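Local coordinates for protein endoglucanase A (Clostridium acetobutylicum, PDB 3IK2) that probably hydrolyses internal beta-1,4-glucosidic bonds of cellulose, as an endoglucanase of glycoside hydrolase family 44, at residues A[164-178]-A[208-222]. Sequence-based numbering, arbitrary orientation.
Sequences GSASGSKGIKGYSLD and LAQVVKKIDPAAETF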
loop_
_atom_site.group_PDB
_atom_site.type_symbol
_atom_site.label_atom_id
_atom_site.label_comp_id
_atom_site.label_asym_id
_atom_site.label_seq_id
_atom_site.Cartn_x
_atom_site.Cartn_y
_atom_site.Cartn_z
ATOM N N GLY A 164 18.321 9.386 12.762
ATOM C CA GLY A 164 19.361 9.200 11.764
ATOM C C GLY A 164 18.841 8.927 10.366
ATOM O O GLY A 164 17.618 8.867 10.100
ATOM N N SER A 165 19.782 8.751 9.454
ATOM C CA SER A 165 19.434 8.481 8.086
ATOM C C SER A 165 18.709 7.130 7.939
ATOM O O SER A 165 18.886 6.233 8.745
ATOM C CB SER A 165 20.684 8.506 7.214
ATOM O OG SER A 165 20.346 8.119 5.898
ATOM N N ALA A 166 17.903 7.021 6.880
ATOM C CA ALA A 166 17.317 5.765 6.386
ATOM C C ALA A 166 18.306 4.634 6.169
ATOM O O ALA A 166 17.901 3.483 6.190
ATOM C CB ALA A 166 16.577 6.012 5.075
ATOM N N SER A 167 19.575 4.951 5.907
ATOM C CA SER A 167 20.616 3.940 5.761
ATOM C C SER A 167 20.910 3.183 7.054
ATOM O O SER A 167 21.511 2.112 7.004
ATOM C CB SER A 167 21.923 4.545 5.235
ATOM O OG SER A 167 22.378 5.571 6.088
ATOM N N GLY A 168 20.490 3.703 8.200
ATOM C CA GLY A 168 20.774 3.017 9.489
ATOM C C GLY A 168 19.592 2.285 10.073
ATOM O O GLY A 168 18.488 2.383 9.545
ATOM N N SER A 169 19.814 1.552 11.171
ATOM C CA SER A 169 18.758 0.694 11.777
ATOM C C SER A 169 17.471 1.429 12.245
ATOM O O SER A 169 16.381 0.837 12.287
ATOM C CB SER A 169 19.327 -0.192 12.913
ATOM O OG SER A 169 20.113 0.557 13.840
ATOM N N LYS A 170 17.577 2.703 12.576
ATOM C CA LYS A 170 16.423 3.394 13.194
ATOM C C LYS A 170 15.757 4.444 12.301
ATOM O O LYS A 170 14.665 4.938 12.638
ATOM C CB LYS A 170 16.814 4.000 14.545
ATOM C CG LYS A 170 17.286 2.957 15.531
ATOM C CD LYS A 170 17.494 3.561 16.906
ATOM C CE LYS A 170 18.084 2.534 17.865
ATOM N NZ LYS A 170 19.536 2.276 17.586
ATOM N N GLY A 171 16.397 4.760 11.171
ATOM C CA GLY A 171 15.968 5.856 10.285
ATOM C C GLY A 171 14.599 5.589 9.659
ATOM O O GLY A 171 14.247 4.452 9.426
ATOM N N ILE A 172 13.830 6.645 9.404
ATOM C CA ILE A 172 12.589 6.546 8.626
ATOM C C ILE A 172 13.031 6.315 7.188
ATOM O O ILE A 172 13.854 7.057 6.652
ATOM C CB ILE A 172 11.698 7.834 8.797
ATOM C CG1 ILE A 172 11.159 7.917 10.229
ATOM C CG2 ILE A 172 10.556 7.921 7.725
ATOM C CD1 ILE A 172 10.595 9.320 10.603
ATOM N N LYS A 173 12.511 5.263 6.568
ATOM C CA LYS A 173 12.995 4.882 5.267
ATOM C C LYS A 173 12.355 5.622 4.097
ATOM O O LYS A 173 13.038 5.867 3.091
ATOM C CB LYS A 173 12.902 3.372 5.092
ATOM C CG LYS A 173 14.035 2.590 5.764
ATOM C CD LYS A 173 13.909 1.108 5.482
ATOM C CE LYS A 173 15.060 0.305 6.124
ATOM N NZ LYS A 173 14.846 0.121 7.599
ATOM N N GLY A 174 11.055 5.949 4.221
ATOM C CA GLY A 174 10.266 6.542 3.116
ATOM C C GLY A 174 9.505 7.823 3.436
ATOM O O GLY A 174 9.010 8.019 4.558
ATOM N N TYR A 175 9.426 8.703 2.446
ATOM C CA TYR A 175 8.671 9.962 2.551
ATOM C C TYR A 175 7.665 10.045 1.427
ATOM O O TYR A 175 8.007 9.875 0.261
ATOM C CB TYR A 175 9.600 11.207 2.530
ATOM C CG TYR A 175 10.420 11.297 3.796
ATOM C CD1 TYR A 175 9.950 12.017 4.910
ATOM C CD2 TYR A 175 11.672 10.659 3.892
ATOM C CE1 TYR A 175 10.689 12.067 6.111
ATOM C CE2 TYR A 175 12.410 10.710 5.067
ATOM C CZ TYR A 175 11.910 11.413 6.167
ATOM O OH TYR A 175 12.664 11.459 7.303
ATOM N N SER A 176 6.419 10.317 1.783
ATOM C CA SER A 176 5.367 10.488 0.784
ATOM C C SER A 176 5.266 11.969 0.424
ATOM O O SER A 176 5.325 12.852 1.311
ATOM C CB SER A 176 4.005 9.960 1.272
ATOM O OG SER A 176 3.002 10.102 0.252
ATOM N N LEU A 177 5.148 12.228 -0.872
ATOM C CA LEU A 177 4.988 13.589 -1.415
ATOM C C LEU A 177 3.496 13.977 -1.286
ATOM O O LEU A 177 2.728 13.917 -2.270
ATOM C CB LEU A 177 5.485 13.634 -2.867
ATOM C CG LEU A 177 7.001 13.728 -3.238
ATOM C CD1 LEU A 177 8.033 13.603 -2.082
ATOM C CD2 LEU A 177 7.382 12.845 -4.416
ATOM N N ASP A 178 3.097 14.367 -0.063
ATOM C CA ASP A 178 1.691 14.669 0.246
ATOM C C ASP A 178 0.769 13.469 -0.051
ATOM O O ASP A 178 1.166 12.317 0.114
ATOM C CB ASP A 178 1.221 15.969 -0.470
ATOM C CG ASP A 178 0.085 16.671 0.262
ATOM O OD1 ASP A 178 -1.039 16.100 0.309
ATOM O OD2 ASP A 178 0.313 17.802 0.771
ATOM N N LEU A 208 9.757 18.949 -3.595
ATOM C CA LEU A 208 9.659 18.227 -2.323
ATOM C C LEU A 208 10.579 17.003 -2.306
ATOM O O LEU A 208 11.245 16.737 -1.311
ATOM C CB LEU A 208 8.210 17.853 -2.009
ATOM C CG LEU A 208 7.870 17.345 -0.598
ATOM C CD1 LEU A 208 8.512 18.236 0.515
ATOM C CD2 LEU A 208 6.317 17.180 -0.375
ATOM N N ALA A 209 10.649 16.259 -3.407
ATOM C CA ALA A 209 11.622 15.163 -3.466
ATOM C C ALA A 209 13.064 15.672 -3.327
ATOM O O ALA A 209 13.884 15.019 -2.698
ATOM C CB ALA A 209 11.437 14.322 -4.748
ATOM N N GLN A 210 13.382 16.849 -3.880
ATOM C CA GLN A 210 14.725 17.425 -3.680
ATOM C C GLN A 210 15.059 17.780 -2.214
ATOM O O GLN A 210 16.196 17.627 -1.773
ATOM C CB GLN A 210 14.960 18.635 -4.590
ATOM C CG GLN A 210 15.023 18.271 -6.069
ATOM C CD GLN A 210 16.241 18.848 -6.776
ATOM O OE1 GLN A 210 16.092 19.698 -7.641
ATOM N NE2 GLN A 210 17.464 18.392 -6.402
ATOM N N VAL A 211 14.068 18.249 -1.457
ATOM C CA VAL A 211 14.248 18.468 -0.012
ATOM C C VAL A 211 14.621 17.171 0.734
ATOM O O VAL A 211 15.554 17.154 1.545
ATOM C CB VAL A 211 12.971 19.085 0.595
ATOM C CG1 VAL A 211 12.944 18.937 2.113
ATOM C CG2 VAL A 211 12.843 20.559 0.145
ATOM N N VAL A 212 13.890 16.095 0.450
ATOM C CA VAL A 212 14.139 14.807 1.072
ATOM C C VAL A 212 15.581 14.343 0.826
ATOM O O VAL A 212 16.281 13.928 1.759
ATOM C CB VAL A 212 13.110 13.698 0.604
ATOM C CG1 VAL A 212 13.545 12.267 1.075
ATOM C CG2 VAL A 212 11.696 14.017 1.097
ATOM N N LYS A 213 15.996 14.413 -0.434
ATOM C CA LYS A 213 17.323 13.950 -0.843
ATOM C C LYS A 213 18.398 14.795 -0.263
ATOM O O LYS A 213 19.447 14.277 0.076
ATOM C CB LYS A 213 17.473 13.913 -2.374
ATOM C CG LYS A 213 16.509 12.979 -3.090
ATOM C CD LYS A 213 16.583 11.553 -2.572
ATOM C CE LYS A 213 15.514 10.681 -3.243
ATOM N NZ LYS A 213 15.903 9.270 -3.074
ATOM N N LYS A 214 18.158 16.102 -0.160
ATOM C CA LYS A 214 19.118 16.995 0.470
ATOM C C LYS A 214 19.370 16.596 1.929
ATOM O O LYS A 214 20.522 16.416 2.331
ATOM C CB LYS A 214 18.678 18.468 0.351
ATOM C CG LYS A 214 19.492 19.414 1.203
ATOM C CD LYS A 214 18.724 20.692 1.520
ATOM C CE LYS A 214 19.192 21.819 0.655
ATOM N NZ LYS A 214 20.396 22.521 1.226
ATOM N N ILE A 215 18.302 16.427 2.701
ATOM C CA ILE A 215 18.420 16.123 4.139
ATOM C C ILE A 215 18.767 14.653 4.390
ATOM O O ILE A 215 19.569 14.327 5.256
ATOM C CB ILE A 215 17.137 16.512 4.941
ATOM C CG1 ILE A 215 16.668 17.941 4.612
ATOM C CG2 ILE A 215 17.339 16.261 6.449
ATOM C CD1 ILE A 215 17.644 19.098 4.951
ATOM N N ASP A 216 18.194 13.755 3.613
ATOM C CA ASP A 216 18.524 12.353 3.796
ATOM C C ASP A 216 18.676 11.677 2.443
ATOM O O ASP A 216 17.679 11.156 1.891
ATOM C CB ASP A 216 17.474 11.666 4.689
ATOM C CG ASP A 216 17.847 10.221 5.038
ATOM O OD1 ASP A 216 18.895 9.709 4.565
ATOM O OD2 ASP A 216 17.063 9.598 5.788
ATOM N N PRO A 217 19.919 11.713 1.890
ATOM C CA PRO A 217 20.195 11.153 0.561
ATOM C C PRO A 217 19.745 9.698 0.384
ATOM O O PRO A 217 19.487 9.273 -0.727
ATOM C CB PRO A 217 21.750 11.290 0.410
ATOM C CG PRO A 217 22.118 12.386 1.346
ATOM C CD PRO A 217 21.122 12.339 2.487
ATOM N N ALA A 218 19.644 8.966 1.478
ATOM C CA ALA A 218 19.352 7.520 1.482
ATOM C C ALA A 218 17.848 7.237 1.632
ATOM O O ALA A 218 17.407 6.108 1.482
ATOM C CB ALA A 218 20.133 6.852 2.632
ATOM N N ALA A 219 17.064 8.266 1.936
ATOM C CA ALA A 219 15.626 8.085 2.088
ATOM C C ALA A 219 14.939 8.019 0.725
ATOM O O ALA A 219 15.393 8.611 -0.262
ATOM C CB ALA A 219 15.040 9.179 2.945
ATOM N N GLU A 220 13.839 7.280 0.686
ATOM C CA GLU A 220 13.103 7.017 -0.555
ATOM C C GLU A 220 11.856 7.899 -0.669
ATOM O O GLU A 220 11.208 8.225 0.350
ATOM C CB GLU A 220 12.697 5.552 -0.608
ATOM C CG GLU A 220 13.844 4.638 -1.008
ATOM C CD GLU A 220 13.464 3.167 -0.890
ATOM O OE1 GLU A 220 12.402 2.846 -0.292
ATOM O OE2 GLU A 220 14.249 2.323 -1.364
ATOM N N THR A 221 11.537 8.285 -1.909
ATOM C CA THR A 221 10.398 9.176 -2.167
ATOM C C THR A 221 9.317 8.437 -2.902
ATOM O O THR A 221 9.606 7.612 -3.779
ATOM C CB THR A 221 10.787 10.450 -2.980
ATOM O OG1 THR A 221 11.512 10.059 -4.145
ATOM C CG2 THR A 221 11.624 11.388 -2.113
ATOM N N PHE A 222 8.078 8.740 -2.507
ATOM C CA PHE A 222 6.882 8.053 -2.975
ATOM C C PHE A 222 6.012 9.153 -3.535
ATOM O O PHE A 222 5.668 10.106 -2.796
ATOM C CB PHE A 222 6.128 7.351 -1.809
ATOM C CG PHE A 222 6.813 6.086 -1.292
ATOM C CD1 PHE A 222 8.080 6.149 -0.700
ATOM C CD2 PHE A 222 6.188 4.844 -1.411
ATOM C CE1 PHE A 222 8.719 5.000 -0.246
ATOM C CE2 PHE A 222 6.793 3.677 -0.932
ATOM C CZ PHE A 222 8.084 3.742 -0.359
HETATM O O HOH W 1 14.889 9.573 7.102
HETATM O O HOH W 2 15.382 4.304 2.476
#
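Ser165 and Ala166 together grip the carboxylate of Asp216, the residue that follows helix 198-215. Ser165 OG, swung away from its own amide (chi1 175°), donates to Asp216 OD1 over a short 2.5 Å, on the syn side but well out of the carboxylate plane. Ala218 N reaches OD1 from the opposite face, making an Asx turn, while Ser165 OG itself accepts from Ser167 N in an ST turn. Ala166 N donates to Asp216 OD2 (2.9 Å), meeting the syn lone pair of that oxygen; the methyl of Ala166 packs on Ala218 and Ala219. A water that donates to OD2 also donates to Ile172 O and accepts from Tyr175 OH, so one water links Asp216 to the Ile172 carbonyl and the tyrosine hydroxyl.

From Lys173 onward the backbones pair in parallel: Lys173 O takes Glu220 N, Tyr175 N gives to Glu220 O, Tyr175 O takes Phe222 N and Leu177 N gives to Phe222 O. Strands 174-177 and 220-226 are the fourth and fifth of the eight-stranded TIM-like barrel, and helix 198-215 is part of the beta-alpha-beta crossover that joins them. The Phe222 ring, on the face that also carries the Ser176 side chain, brings CE1 to 4.0 Å from Gly174 CA. On the helix-covered face, the Tyr175 ring meets Ala219 CB at its edge, with CE2 3.7 Å away, while Val212 crosses it obliquely, CG1 3.7 Å from CD2. Helix 152-163 adds Val156 against the same tyrosine. The side chains of Leu177 and Leu208 run alongside each other, pointing opposite ways, with Leu177 CD1 4.0 Å from Leu208 CG, and Leu177 CD2 approaches the methyl of Ala209.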